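Local coordinates for protein glycosyltransferase Gtf1 (Streptococcus pneumoniae, PDB 4PQG) that is a glycosyltransferase of the GT-B class that carries an extended beta-sheet domain and is modelled with UDP and NAG, at residues 223-228 and 246-251; 283-288 and 308-313; 329-334 and 358-363; 348-353 and 385-390. All blocks are in the same frame, centred on the assembly; numbering follows the deposited sequence.

Contact 1: 223-228 and 246-251; sequences LVILDR and AVVVHA. With NAG (2-acetamido-2-deoxy-beta-D-glucopyranose), chain D.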
loop_
_atom_site.group_PDB
_atom_site.type_symbol
_atom_site.label_atom_id
_atom_site.label_comp_id
_atom_site.label_asym_id
_atom_site.label_seq_id
_atom_site.Cartn_x
_atom_site.Cartn_y
_atom_site.Cartn_z
ATOM N N LEU A 223 5.200 13.281 -17.087
ATOM C CA LEU A 223 6.030 12.317 -16.385
ATOM C C LEU A 223 5.200 11.099 -15.939
ATOM O O LEU A 223 4.156 11.238 -15.295
ATOM C CB LEU A 223 6.683 12.972 -15.160
ATOM C CG LEU A 223 7.618 12.133 -14.262
ATOM C CD1 LEU A 223 8.755 11.464 -15.040
ATOM C CD2 LEU A 223 8.171 12.974 -13.114
ATOM N N VAL A 224 5.683 9.914 -16.290
ATOM C CA VAL A 224 5.097 8.660 -15.807
ATOM C C VAL A 224 6.035 8.107 -14.730
ATOM O O VAL A 224 7.222 7.875 -14.978
ATOM C CB VAL A 224 4.876 7.651 -16.960
ATOM C CG1 VAL A 224 4.377 6.306 -16.434
ATOM C CG2 VAL A 224 3.884 8.230 -17.969
ATOM N N ILE A 225 5.492 7.939 -13.532
ATOM C CA ILE A 225 6.227 7.357 -12.423
ATOM C C ILE A 225 5.645 5.978 -12.135
ATOM O O ILE A 225 4.461 5.835 -11.800
ATOM C CB ILE A 225 6.153 8.234 -11.168
ATOM C CG1 ILE A 225 6.660 9.651 -11.491
ATOM C CG2 ILE A 225 6.922 7.595 -10.017
ATOM C CD1 ILE A 225 6.530 10.642 -10.359
ATOM N N LEU A 226 6.505 4.982 -12.253
ATOM C CA LEU A 226 6.119 3.598 -12.089
ATOM C C LEU A 226 6.498 3.037 -10.711
ATOM O O LEU A 226 7.678 2.838 -10.400
ATOM C CB LEU A 226 6.766 2.781 -13.197
ATOM C CG LEU A 226 6.370 1.324 -13.409
ATOM C CD1 LEU A 226 4.868 1.199 -13.583
ATOM C CD2 LEU A 226 7.104 0.814 -14.646
ATOM N N ASP A 227 5.485 2.759 -9.908
ATOM C CA ASP A 227 5.703 2.205 -8.569
ATOM C C ASP A 227 5.748 0.681 -8.512
ATOM O O ASP A 227 6.637 0.092 -7.863
ATOM C CB ASP A 227 4.672 2.785 -7.609
ATOM C CG ASP A 227 4.981 4.224 -7.281
ATOM O OD1 ASP A 227 6.077 4.433 -6.692
ATOM O OD2 ASP A 227 4.180 5.127 -7.641
ATOM N N ARG A 228 4.797 0.057 -9.196
ATOM C CA ARG A 228 4.704 -1.394 -9.305
ATOM C C ARG A 228 4.150 -1.721 -10.668
ATOM O O ARG A 228 3.270 -1.003 -11.173
ATOM C CB ARG A 228 3.710 -1.927 -8.317
ATOM C CG ARG A 228 4.221 -2.243 -6.954
ATOM C CD ARG A 228 3.175 -3.172 -6.372
ATOM N NE ARG A 228 2.713 -2.781 -5.043
ATOM C CZ ARG A 228 3.210 -3.288 -3.925
ATOM N NH1 ARG A 228 4.195 -4.181 -3.995
ATOM N NH2 ARG A 228 2.725 -2.905 -2.749
ATOM N N ALA A 246 9.943 7.566 -15.108
ATOM C CA ALA A 246 10.703 7.371 -13.876
ATOM C C ALA A 246 10.253 6.063 -13.226
ATOM O O ALA A 246 9.072 5.700 -13.309
ATOM C CB ALA A 246 10.493 8.547 -12.929
ATOM N N VAL A 247 11.203 5.346 -12.629
ATOM C CA VAL A 247 10.919 4.107 -11.885
ATOM C C VAL A 247 11.326 4.330 -10.431
ATOM O O VAL A 247 12.481 4.683 -10.144
ATOM C CB VAL A 247 11.669 2.888 -12.466
ATOM C CG1 VAL A 247 11.614 1.681 -11.516
ATOM C CG2 VAL A 247 11.127 2.538 -13.848
ATOM N N VAL A 248 10.372 4.159 -9.521
ATOM C CA VAL A 248 10.672 4.264 -8.100
ATOM C C VAL A 248 11.061 2.893 -7.564
ATOM O O VAL A 248 10.341 1.909 -7.789
ATOM C CB VAL A 248 9.487 4.825 -7.308
ATOM C CG1 VAL A 248 9.837 4.985 -5.836
ATOM C CG2 VAL A 248 9.083 6.173 -7.870
ATOM N N VAL A 249 12.207 2.851 -6.888
ATOM C CA VAL A 249 12.706 1.655 -6.220
ATOM C C VAL A 249 12.254 1.737 -4.759
ATOM O O VAL A 249 12.610 2.673 -4.047
ATOM C CB VAL A 249 14.247 1.563 -6.307
ATOM C CG1 VAL A 249 14.763 0.295 -5.631
ATOM C CG2 VAL A 249 14.705 1.635 -7.762
ATOM N N HIS A 250 11.435 0.787 -4.323
ATOM C CA HIS A 250 10.840 0.881 -2.979
ATOM C C HIS A 250 11.518 0.113 -1.869
ATOM O O HIS A 250 11.741 0.652 -0.768
ATOM C CB HIS A 250 9.367 0.527 -3.038
ATOM C CG HIS A 250 8.532 1.581 -3.702
ATOM N ND1 HIS A 250 8.157 2.702 -3.073
ATOM C CD2 HIS A 250 8.012 1.653 -4.986
ATOM C CE1 HIS A 250 7.425 3.457 -3.907
ATOM N NE2 HIS A 250 7.324 2.804 -5.075
ATOM N N ALA A 251 11.839 -1.143 -2.131
ATOM C CA ALA A 251 12.468 -1.995 -1.122
ATOM C C ALA A 251 13.932 -2.230 -1.523
ATOM O O ALA A 251 14.415 -1.633 -2.504
ATOM C CB ALA A 251 11.705 -3.312 -1.037
HETATM C C1 NAG D . 8.439 -0.564 1.160
HETATM C C2 NAG D . 9.752 -0.877 1.865
HETATM C C3 NAG D . 9.761 0.306 2.842
HETATM C C4 NAG D . 9.527 1.649 2.133
HETATM C C5 NAG D . 8.301 1.570 1.182
HETATM C C6 NAG D . 7.938 2.879 0.488
HETATM C C7 NAG D . 10.736 -2.902 2.796
HETATM C C8 NAG D . 10.465 -4.124 3.628
HETATM N N2 NAG D . 9.695 -2.105 2.621
HETATM O O1 NAG D . 7.532 -1.573 0.819
HETATM O O3 NAG D . 10.932 0.331 3.641
HETATM O O4 NAG D . 9.299 2.630 3.116
HETATM O O5 NAG D . 8.586 0.514 0.261
HETATM O O6 NAG D . 8.983 3.165 -0.413
HETATM O O7 NAG D . 11.861 -2.697 2.312
#
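I225 and V248 make the tightest apolar meeting between 223-228 and 246-251: I225 CG2 lies 3.4 Å from V248 CG2, closer than carbon pairs usually come. CG2 of V248 points back at I225 because it stands anti to its own carbonyl carbon, beside the backbone N. The other branch, V248 CG1, sits over one face of the H250 imidazole, shifted toward the rim. That ring's NE2 donates to D227 OD1 at 2.6 Å, on the anti side of the carboxylate and 21° out of its plane. Acid and imidazole are turned 45° against each other, yet OD1 stays close to the ring plane. R32 (a salt bridge) and Q29 hold the second oxygen, OD2, so the buried carboxylate is held at both oxygens.

Strands 223-226 and 244-248 run parallel, joined through helix 233-240 as a beta-alpha-beta unit of the seven-stranded sheet, in one of the two Rossmann-like domains of a GT-B fold. A246 N reaches V224 O over 2.7 Å with an almost straight N-H...O angle of 178°.

Packing is slacker on the face carrying L226 and V247, where L226 CB approaches V247 CG2 only to 4.4 Å. H250, itself buried, turns ND1 to O6 of NAG in a hydrogen bond of 2.8 Å. R228 and A251 form the partly exposed end, where A251 CB comes to 3.4 Å from NAG O7.

Contact 2: 283-288 and 308-313; sequences FIVSTD and IVTIPV. With NAG (2-acetamido-2-deoxy-beta-D-glucopyranose), chain D.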
loop_
_atom_site.group_PDB
_atom_site.type_symbol
_atom_site.label_atom_id
_atom_site.label_comp_id
_atom_site.label_asym_id
_atom_site.label_seq_id
_atom_site.Cartn_x
_atom_site.Cartn_y
_atom_site.Cartn_z
ATOM N N PHE A 283 15.842 6.722 -12.241
ATOM C CA PHE A 283 15.353 5.938 -11.114
ATOM C C PHE A 283 15.315 6.817 -9.869
ATOM O O PHE A 283 16.169 7.696 -9.698
ATOM C CB PHE A 283 16.241 4.725 -10.877
ATOM C CG PHE A 283 16.222 3.722 -12.003
ATOM C CD1 PHE A 283 15.314 2.654 -11.986
ATOM C CD2 PHE A 283 17.106 3.831 -13.077
ATOM C CE1 PHE A 283 15.296 1.729 -13.020
ATOM C CE2 PHE A 283 17.090 2.911 -14.111
ATOM C CZ PHE A 283 16.185 1.852 -14.077
ATOM N N ILE A 284 14.310 6.590 -9.023
ATOM C CA ILE A 284 14.202 7.254 -7.729
ATOM C C ILE A 284 14.433 6.237 -6.600
ATOM O O ILE A 284 13.817 5.162 -6.593
ATOM C CB ILE A 284 12.817 7.923 -7.548
ATOM C CG1 ILE A 284 12.483 8.827 -8.744
ATOM C CG2 ILE A 284 12.761 8.722 -6.247
ATOM C CD1 ILE A 284 11.091 9.454 -8.672
ATOM N N VAL A 285 15.339 6.560 -5.673
ATOM C CA VAL A 285 15.533 5.766 -4.443
ATOM C C VAL A 285 15.375 6.645 -3.213
ATOM O O VAL A 285 15.545 7.855 -3.306
ATOM C CB VAL A 285 16.908 5.072 -4.367
ATOM C CG1 VAL A 285 17.094 4.100 -5.518
ATOM C CG2 VAL A 285 18.037 6.100 -4.330
ATOM N N SER A 286 15.091 6.047 -2.053
ATOM C CA SER A 286 14.802 6.834 -0.859
ATOM C C SER A 286 16.015 7.335 -0.060
ATOM O O SER A 286 15.884 8.286 0.704
ATOM C CB SER A 286 13.864 6.079 0.077
ATOM O OG SER A 286 12.588 5.931 -0.522
ATOM N N THR A 287 17.156 6.673 -0.202
ATOM C CA THR A 287 18.367 7.054 0.538
ATOM C C THR A 287 19.571 7.118 -0.373
ATOM O O THR A 287 19.615 6.435 -1.393
ATOM C CB THR A 287 18.704 6.052 1.643
ATOM O OG1 THR A 287 19.085 4.807 1.049
ATOM C CG2 THR A 287 17.542 5.865 2.582
ATOM N N ASP A 288 20.566 7.911 0.016
ATOM C CA ASP A 288 21.814 7.998 -0.734
ATOM C C ASP A 288 22.613 6.705 -0.723
ATOM O O ASP A 288 23.333 6.436 -1.668
ATOM C CB ASP A 288 22.711 9.128 -0.209
ATOM C CG ASP A 288 22.229 10.501 -0.633
ATOM O OD1 ASP A 288 21.690 10.638 -1.754
ATOM O OD2 ASP A 288 22.393 11.441 0.166
ATOM N N ILE A 308 20.139 8.313 -11.407
ATOM C CA ILE A 308 19.493 7.858 -10.172
ATOM C C ILE A 308 19.409 9.025 -9.210
ATOM O O ILE A 308 20.422 9.621 -8.875
ATOM C CB ILE A 308 20.264 6.704 -9.514
ATOM C CG1 ILE A 308 20.401 5.515 -10.472
ATOM C CG2 ILE A 308 19.620 6.315 -8.193
ATOM C CD1 ILE A 308 21.262 4.384 -9.935
ATOM N N VAL A 309 18.205 9.359 -8.774
ATOM C CA VAL A 309 18.012 10.499 -7.882
ATOM C C VAL A 309 17.498 10.000 -6.537
ATOM O O VAL A 309 16.722 9.042 -6.485
ATOM C CB VAL A 309 17.094 11.592 -8.505
ATOM C CG1 VAL A 309 15.726 11.053 -8.869
ATOM C CG2 VAL A 309 16.937 12.794 -7.578
ATOM N N THR A 310 17.948 10.641 -5.460
ATOM C CA THR A 310 17.493 10.319 -4.121
ATOM C C THR A 310 16.361 11.244 -3.701
ATOM O O THR A 310 16.555 12.440 -3.541
ATOM C CB THR A 310 18.635 10.399 -3.098
ATOM O OG1 THR A 310 19.660 9.454 -3.448
ATOM C CG2 THR A 310 18.116 10.112 -1.689
ATOM N N ILE A 311 15.164 10.682 -3.541
ATOM C CA ILE A 311 14.032 11.437 -3.029
ATOM C C ILE A 311 13.306 10.550 -2.033
ATOM O O ILE A 311 12.753 9.515 -2.423
ATOM C CB ILE A 311 13.045 11.875 -4.132
ATOM C CG1 ILE A 311 13.774 12.468 -5.344
ATOM C CG2 ILE A 311 12.020 12.848 -3.567
ATOM C CD1 ILE A 311 12.887 12.588 -6.566
ATOM N N PRO A 312 13.333 10.929 -0.744
ATOM C CA PRO A 312 12.638 10.170 0.299
ATOM C C PRO A 312 11.167 9.994 -0.075
ATOM O O PRO A 312 10.551 10.947 -0.541
ATOM C CB PRO A 312 12.755 11.078 1.515
ATOM C CG PRO A 312 14.048 11.796 1.307
ATOM C CD PRO A 312 14.129 12.041 -0.174
ATOM N N VAL A 313 10.631 8.787 0.143
ATOM C CA VAL A 313 9.237 8.458 -0.155
ATOM C C VAL A 313 8.277 9.084 0.850
ATOM O O VAL A 313 7.070 9.107 0.642
ATOM C CB VAL A 313 8.978 6.923 -0.234
ATOM C CG1 VAL A 313 9.648 6.318 -1.459
ATOM C CG2 VAL A 313 9.409 6.201 1.039
HETATM C C1 NAG D . 8.439 -0.564 1.160
HETATM C C2 NAG D . 9.752 -0.877 1.865
HETATM C C3 NAG D . 9.761 0.306 2.842
HETATM C C4 NAG D . 9.527 1.649 2.133
HETATM C C5 NAG D . 8.301 1.570 1.182
HETATM C C6 NAG D . 7.938 2.879 0.488
HETATM C C7 NAG D . 10.736 -2.902 2.796
HETATM C C8 NAG D . 10.465 -4.124 3.628
HETATM N N2 NAG D . 9.695 -2.105 2.621
HETATM O O1 NAG D . 7.532 -1.573 0.819
HETATM O O3 NAG D . 10.932 0.331 3.641
HETATM O O4 NAG D . 9.299 2.630 3.116
HETATM O O5 NAG D . 8.586 0.514 0.261
HETATM O O6 NAG D . 8.983 3.165 -0.413
HETATM O O7 NAG D . 11.861 -2.697 2.312
#
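V309 N donates to F283 O at 2.8 Å, V285 N to V309 O, and I311 N to V285 O, the alternation expected of parallel strands, whose short axes lie 30° apart at a closest approach of 4.7 Å.

On one face of the sheet, I284 and V309 run alongside one another in the same direction, their CG1 atoms 3.9 Å apart. I284 CG2 is anti to the backbone N, and just beyond the end of strand 308-310 this branch meets I311 CB at 3.8 Å while the two isoleucine side chains pass at a slant. W501 of helix 494-508 packs on both of them. F283, V285, I308 and T310 occupy the other face, where V285 CG2 reaches I308 CG2 and comes close to T310 OG1.

Polar side chains act at two places near the C-terminal ends of the strands. D288 and T310 meet at about a right angle, and T310 OG1 donates to D288 OD1 over 2.9 Å, reaching the carboxylate oxygen on its anti side and 28° out of plane. T310 OG1 is bonded to N291 ND2 as well, which ties the strand to the first turn of helix 288-301. T287 N-caps that helix, its OG1 accepting from Q290 N. S286 OG lies 3.1 Å from V313 CG1, and this same methyl is 3.4 Å from O6 of NAG.

Strand 282-285, helix 288-301 and strand 308-310 thus form a beta-alpha-beta unit at the margin of the seven-stranded parallel sheet, an arrangement typical of the Rossmann-like domains of GT-B glycosyltransferases.

Contact 3: 329-334 and 358-363; sequences FSLITA and PELTFD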
loop_
_atom_site.group_PDB
_atom_site.type_symbol
_atom_site.label_atom_id
_atom_site.label_comp_id
_atom_site.label_asym_id
_atom_site.label_seq_id
_atom_site.Cartn_x
_atom_site.Cartn_y
_atom_site.Cartn_z
ATOM N N PHE A 329 6.786 3.360 30.103
ATOM C CA PHE A 329 7.196 2.006 29.717
ATOM C C PHE A 329 6.403 1.451 28.518
ATOM O O PHE A 329 6.390 0.248 28.286
ATOM C CB PHE A 329 7.110 1.038 30.908
ATOM C CG PHE A 329 7.888 1.482 32.126
ATOM C CD1 PHE A 329 9.274 1.319 32.191
ATOM C CD2 PHE A 329 7.233 2.046 33.215
ATOM C CE1 PHE A 329 9.988 1.717 33.319
ATOM C CE2 PHE A 329 7.939 2.444 34.346
ATOM C CZ PHE A 329 9.318 2.276 34.398
ATOM N N SER A 330 5.736 2.322 27.768
ATOM C CA SER A 330 4.943 1.857 26.620
ATOM C C SER A 330 5.786 1.715 25.344
ATOM O O SER A 330 6.507 2.634 24.959
ATOM C CB SER A 330 3.725 2.761 26.387
ATOM O OG SER A 330 4.120 4.065 26.024
ATOM N N LEU A 331 5.665 0.555 24.697
ATOM C CA LEU A 331 6.384 0.259 23.457
ATOM C C LEU A 331 5.407 0.130 22.277
ATOM O O LEU A 331 4.257 -0.261 22.451
ATOM C CB LEU A 331 7.228 -1.023 23.615
ATOM C CG LEU A 331 8.160 -1.098 24.841
ATOM C CD1 LEU A 331 8.781 -2.482 24.988
ATOM C CD2 LEU A 331 9.241 -0.035 24.799
ATOM N N ILE A 332 5.876 0.474 21.083
ATOM C CA ILE A 332 5.033 0.415 19.886
ATOM C C ILE A 332 5.820 -0.137 18.680
ATOM O O ILE A 332 7.036 0.051 18.591
ATOM C CB ILE A 332 4.356 1.799 19.601
ATOM C CG1 ILE A 332 3.446 1.733 18.359
ATOM C CG2 ILE A 332 5.393 2.906 19.491
ATOM C CD1 ILE A 332 2.773 3.053 18.029
ATOM N N THR A 333 5.132 -0.881 17.811
ATOM C CA THR A 333 5.610 -1.166 16.456
ATOM C C THR A 333 4.428 -1.050 15.497
ATOM O O THR A 333 3.270 -1.186 15.911
ATOM C CB THR A 333 6.336 -2.524 16.315
ATOM O OG1 THR A 333 7.110 -2.515 15.112
ATOM C CG2 THR A 333 5.376 -3.691 16.257
ATOM N N ALA A 334 4.718 -0.748 14.237
ATOM C CA ALA A 334 3.655 -0.500 13.253
ATOM C C ALA A 334 4.126 -0.998 11.901
ATOM O O ALA A 334 5.071 -0.457 11.324
ATOM C CB ALA A 334 3.279 0.980 13.201
ATOM N N PRO A 358 8.231 -4.810 34.932
ATOM C CA PRO A 358 6.878 -5.374 34.888
ATOM C C PRO A 358 5.830 -4.392 34.370
ATOM O O PRO A 358 4.695 -4.783 34.112
ATOM C CB PRO A 358 6.596 -5.731 36.357
ATOM C CG PRO A 358 7.487 -4.830 37.142
ATOM C CD PRO A 358 8.734 -4.697 36.318
ATOM N N GLU A 359 6.215 -3.132 34.215
ATOM C CA GLU A 359 5.302 -2.093 33.752
ATOM C C GLU A 359 5.239 -2.008 32.208
ATOM O O GLU A 359 4.323 -1.402 31.650
ATOM C CB GLU A 359 5.730 -0.751 34.349
ATOM C CG GLU A 359 4.588 0.158 34.781
ATOM C CD GLU A 359 3.739 -0.439 35.896
ATOM O OE1 GLU A 359 4.262 -1.237 36.708
ATOM O OE2 GLU A 359 2.537 -0.110 35.961
ATOM N N LEU A 360 6.221 -2.617 31.541
ATOM C CA LEU A 360 6.292 -2.639 30.077
ATOM C C LEU A 360 4.983 -3.003 29.393
ATOM O O LEU A 360 4.347 -3.989 29.763
ATOM C CB LEU A 360 7.352 -3.634 29.610
ATOM C CG LEU A 360 8.779 -3.131 29.467
ATOM C CD1 LEU A 360 9.609 -4.220 28.793
ATOM C CD2 LEU A 360 8.828 -1.823 28.684
ATOM N N THR A 361 4.586 -2.207 28.399
ATOM C CA THR A 361 3.547 -2.635 27.448
ATOM C C THR A 361 4.044 -2.514 26.007
ATOM O O THR A 361 4.998 -1.794 25.738
ATOM C CB THR A 361 2.241 -1.851 27.585
ATOM O OG1 THR A 361 2.541 -0.450 27.567
ATOM C CG2 THR A 361 1.496 -2.242 28.875
ATOM N N PHE A 362 3.384 -3.226 25.096
ATOM C CA PHE A 362 3.809 -3.329 23.697
ATOM C C PHE A 362 2.566 -3.435 22.839
ATOM O O PHE A 362 1.898 -4.455 22.861
ATOM C CB PHE A 362 4.706 -4.570 23.493
ATOM C CG PHE A 362 5.221 -4.755 22.075
ATOM C CD1 PHE A 362 5.464 -3.660 21.236
ATOM C CD2 PHE A 362 5.512 -6.029 21.596
ATOM C CE1 PHE A 362 5.960 -3.843 19.944
ATOM C CE2 PHE A 362 6.011 -6.209 20.312
ATOM C CZ PHE A 362 6.234 -5.114 19.485
ATOM N N ASP A 363 2.250 -2.357 22.117
ATOM C CA ASP A 363 1.129 -2.338 21.172
ATOM C C ASP A 363 1.622 -2.545 19.751
ATOM O O ASP A 363 2.604 -1.925 19.328
ATOM C CB ASP A 363 0.333 -1.029 21.301
ATOM C CG ASP A 363 -0.598 -1.029 22.509
ATOM O OD1 ASP A 363 -0.900 -2.123 23.056
ATOM O OD2 ASP A 363 -1.035 0.073 22.907
HETATM O O HOH W 1 2.475 0.089 24.557
#
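The F362 ring presents its edge to the backbone of 329-334, with L331 O and I332 C lying near the ring plane. T333 CG2 approaches the same ring obliquely, 3.6 Å from F362 CZ. CG of F362 is anti to its backbone N (chi1 -179°), which carries the ring alongside 329-334. L346 and V350 of helix 343-353 also pack against the side chain. The second ring, F329, is met obliquely too: E359 CB comes to 3.4 Å from F329 CD2, with the glutamate's carboxylate plane turned 61° from the ring. Y473 adds another aromatic contact to F329.

Strands 330-334 and 361-365, linked by helix 343-353, form a beta-alpha-beta unit in the six-stranded parallel sheet of the family's glycosyl transferases group 1 region. Four backbone bonds join them; the shortest runs from L331 N to T361 O at 2.7 Å, with its donor above the carbonyl plane. L331 and L360 cross at a slant on the face toward that helix, bringing L331 CD1 to 3.8 Å from L360 CD2. On the face of S330 and T361, a water donates to L331 O (2.8 Å) and to T361 OG1, bridging the strands, while D363 OD2 bonds with the hydroxyl of Y402.

Contact 4: 348-353 and 385-390; sequences KAVIEA and DYIQLK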
loop_
_atom_site.group_PDB
_atom_site.type_symbol
_atom_site.label_atom_id
_atom_site.label_comp_id
_atom_site.label_asym_id
_atom_site.label_seq_id
_atom_site.Cartn_x
_atom_site.Cartn_y
_atom_site.Cartn_z
ATOM N N LYS A 348 8.655 -11.867 21.852
ATOM C CA LYS A 348 9.521 -12.648 22.766
ATOM C C LYS A 348 10.533 -11.805 23.564
ATOM O O LYS A 348 10.808 -12.083 24.742
ATOM C CB LYS A 348 10.226 -13.773 22.011
ATOM C CG LYS A 348 9.245 -14.731 21.348
ATOM C CD LYS A 348 9.905 -16.027 20.915
ATOM C CE LYS A 348 8.861 -17.030 20.455
ATOM N NZ LYS A 348 9.495 -18.366 20.267
ATOM N N ALA A 349 11.074 -10.769 22.923
ATOM C CA ALA A 349 11.966 -9.828 23.583
ATOM C C ALA A 349 11.235 -9.049 24.675
ATOM O O ALA A 349 11.770 -8.873 25.786
ATOM C CB ALA A 349 12.582 -8.875 22.570
ATOM N N VAL A 350 10.019 -8.605 24.365
ATOM C CA VAL A 350 9.205 -7.847 25.314
ATOM C C VAL A 350 8.791 -8.717 26.507
ATOM O O VAL A 350 8.874 -8.260 27.641
ATOM C CB VAL A 350 8.002 -7.138 24.639
ATOM C CG1 VAL A 350 7.088 -6.475 25.665
ATOM C CG2 VAL A 350 8.512 -6.089 23.663
ATOM N N ILE A 351 8.378 -9.959 26.250
ATOM C CA ILE A 351 8.098 -10.934 27.319
ATOM C C ILE A 351 9.282 -11.064 28.284
ATOM O O ILE A 351 9.095 -11.108 29.502
ATOM C CB ILE A 351 7.713 -12.329 26.756
ATOM C CG1 ILE A 351 6.378 -12.250 26.010
ATOM C CG2 ILE A 351 7.646 -13.393 27.862
ATOM C CD1 ILE A 351 6.164 -13.417 25.062
ATOM N N GLU A 352 10.485 -11.100 27.724
ATOM C CA GLU A 352 11.712 -11.261 28.488
ATOM C C GLU A 352 12.039 -9.998 29.287
ATOM O O GLU A 352 12.311 -10.077 30.491
ATOM C CB GLU A 352 12.855 -11.652 27.543
ATOM C CG GLU A 352 14.201 -11.928 28.191
ATOM C CD GLU A 352 14.247 -13.227 28.992
ATOM O OE1 GLU A 352 13.403 -14.128 28.767
ATOM O OE2 GLU A 352 15.152 -13.338 29.849
ATOM N N ALA A 353 11.987 -8.840 28.632
ATOM C CA ALA A 353 12.272 -7.568 29.289
ATOM C C ALA A 353 11.281 -7.290 30.414
ATOM O O ALA A 353 11.627 -6.653 31.417
ATOM C CB ALA A 353 12.281 -6.424 28.285
ATOM N N ASP A 385 -2.348 -9.075 28.798
ATOM C CA ASP A 385 -2.605 -7.838 29.523
ATOM C C ASP A 385 -1.621 -6.730 29.184
ATOM O O ASP A 385 -1.910 -5.562 29.432
ATOM C CB ASP A 385 -2.653 -8.082 31.043
ATOM C CG ASP A 385 -3.927 -8.799 31.482
ATOM O OD1 ASP A 385 -4.892 -8.878 30.683
ATOM O OD2 ASP A 385 -3.964 -9.287 32.632
ATOM N N TYR A 386 -0.479 -7.091 28.600
ATOM C CA TYR A 386 0.552 -6.101 28.277
ATOM C C TYR A 386 1.093 -6.106 26.834
ATOM O O TYR A 386 1.860 -5.207 26.458
ATOM C CB TYR A 386 1.688 -6.153 29.307
ATOM C CG TYR A 386 2.621 -7.350 29.249
ATOM C CD1 TYR A 386 3.851 -7.261 28.606
ATOM C CD2 TYR A 386 2.302 -8.552 29.890
ATOM C CE1 TYR A 386 4.725 -8.340 28.560
ATOM C CE2 TYR A 386 3.176 -9.640 29.858
ATOM C CZ TYR A 386 4.386 -9.523 29.192
ATOM O OH TYR A 386 5.270 -10.578 29.147
ATOM N N ILE A 387 0.716 -7.119 26.051
ATOM C CA ILE A 387 1.015 -7.160 24.608
ATOM C C ILE A 387 -0.289 -7.358 23.826
ATOM O O ILE A 387 -1.010 -8.351 24.044
ATOM C CB ILE A 387 2.045 -8.258 24.230
ATOM C CG1 ILE A 387 3.321 -8.115 25.067
ATOM C CG2 ILE A 387 2.415 -8.168 22.745
ATOM C CD1 ILE A 387 4.296 -9.273 24.963
ATOM N N GLN A 388 -0.591 -6.408 22.934
ATOM C CA GLN A 388 -1.857 -6.405 22.183
ATOM C C GLN A 388 -1.727 -6.003 20.702
ATOM O O GLN A 388 -0.910 -5.157 20.341
ATOM C CB GLN A 388 -2.896 -5.511 22.870
ATOM C CG GLN A 388 -3.466 -6.122 24.143
ATOM C CD GLN A 388 -4.131 -5.107 25.054
ATOM O OE1 GLN A 388 -4.437 -3.982 24.646
ATOM N NE2 GLN A 388 -4.352 -5.506 26.316
ATOM N N LEU A 389 -2.553 -6.641 19.874
ATOM C CA LEU A 389 -2.678 -6.340 18.456
ATOM C C LEU A 389 -3.798 -5.332 18.296
ATOM O O LEU A 389 -4.933 -5.573 18.702
ATOM C CB LEU A 389 -3.013 -7.608 17.663
ATOM C CG LEU A 389 -1.918 -8.586 17.205
ATOM C CD1 LEU A 389 -0.976 -8.977 18.330
ATOM C CD2 LEU A 389 -2.549 -9.831 16.596
ATOM N N LYS A 390 -3.469 -4.204 17.699
ATOM C CA LYS A 390 -4.412 -3.098 17.604
ATOM C C LYS A 390 -5.111 -3.022 16.253
ATOM O O LYS A 390 -6.047 -2.256 16.101
ATOM C CB LYS A 390 -3.699 -1.776 17.884
ATOM C CG LYS A 390 -2.961 -1.738 19.218
ATOM C CD LYS A 390 -3.911 -1.897 20.401
ATOM C CE LYS A 390 -4.492 -0.549 20.784
ATOM N NZ LYS A 390 -5.679 -0.715 21.676
#
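I387 and V350 pass one another running in opposing senses, leaving V350 CG1 4.0 Å from I387 CD1. This is packing of a helix on the six-stranded parallel sheet of the GT-B fold: helix 343-353 connects strands 330-334 and 361-365, and here it reaches beyond them to an edge strand, 387-391. The backbones stay well apart, V350 CA lying 8.2 Å from I387 CA, so side chains carry most of the contact.

The next residue, I351, is set at about a right angle to I387, and its CG1 touches I387 CD1 at 3.8 Å. That CD1 methyl therefore rests against both V350 and I351. CG1 of I387 is anti to the carbonyl carbon (chi1 -54°), which brings it to 4.2 Å from V350 CG1. Helix 371-380 closes in on the same apolar patch, with I377 against I351 and I378 against I387.

Y386 supplies the remaining side of the contact. Its CG stands between the backbone N and the carbonyl carbon (chi1 72°), and the ring extends toward the helix with its edge leading: V350 CG1 and I351 CA both lie near the ring plane. H354, just past the helix segment, stacks with this ring. V350 CG1 is 4.2 Å from Y386 CE1. I351 crosses the tyrosine at about a right angle, and the phenolic OH of Y386 ends 3.4 Å from I351 CA and 3.7 Å from I351 CG1.

How the contacts relate
Contacts 1 and 2 are neighbours in the seven-stranded sheet, their centres about 10 Å apart; V249 N to I284 O (2.8 Å) and I284 N to V247 O (2.9 Å) are probable hydrogen bonds between them. Contacts 3 and 4 are similarly joined in the six-stranded sheet, with centres about 7 Å apart and F362 N 2.8 Å from Y386 O. The two pairs do not touch: the nearest atoms of contacts 2 and 3 are about 13 Å apart. UDP lies near side chains from both pairs, about 7 Å from that of H250, about 6 Å from that of V313 and about 8 Å from that of I332. NAG touches contacts 1 and 2.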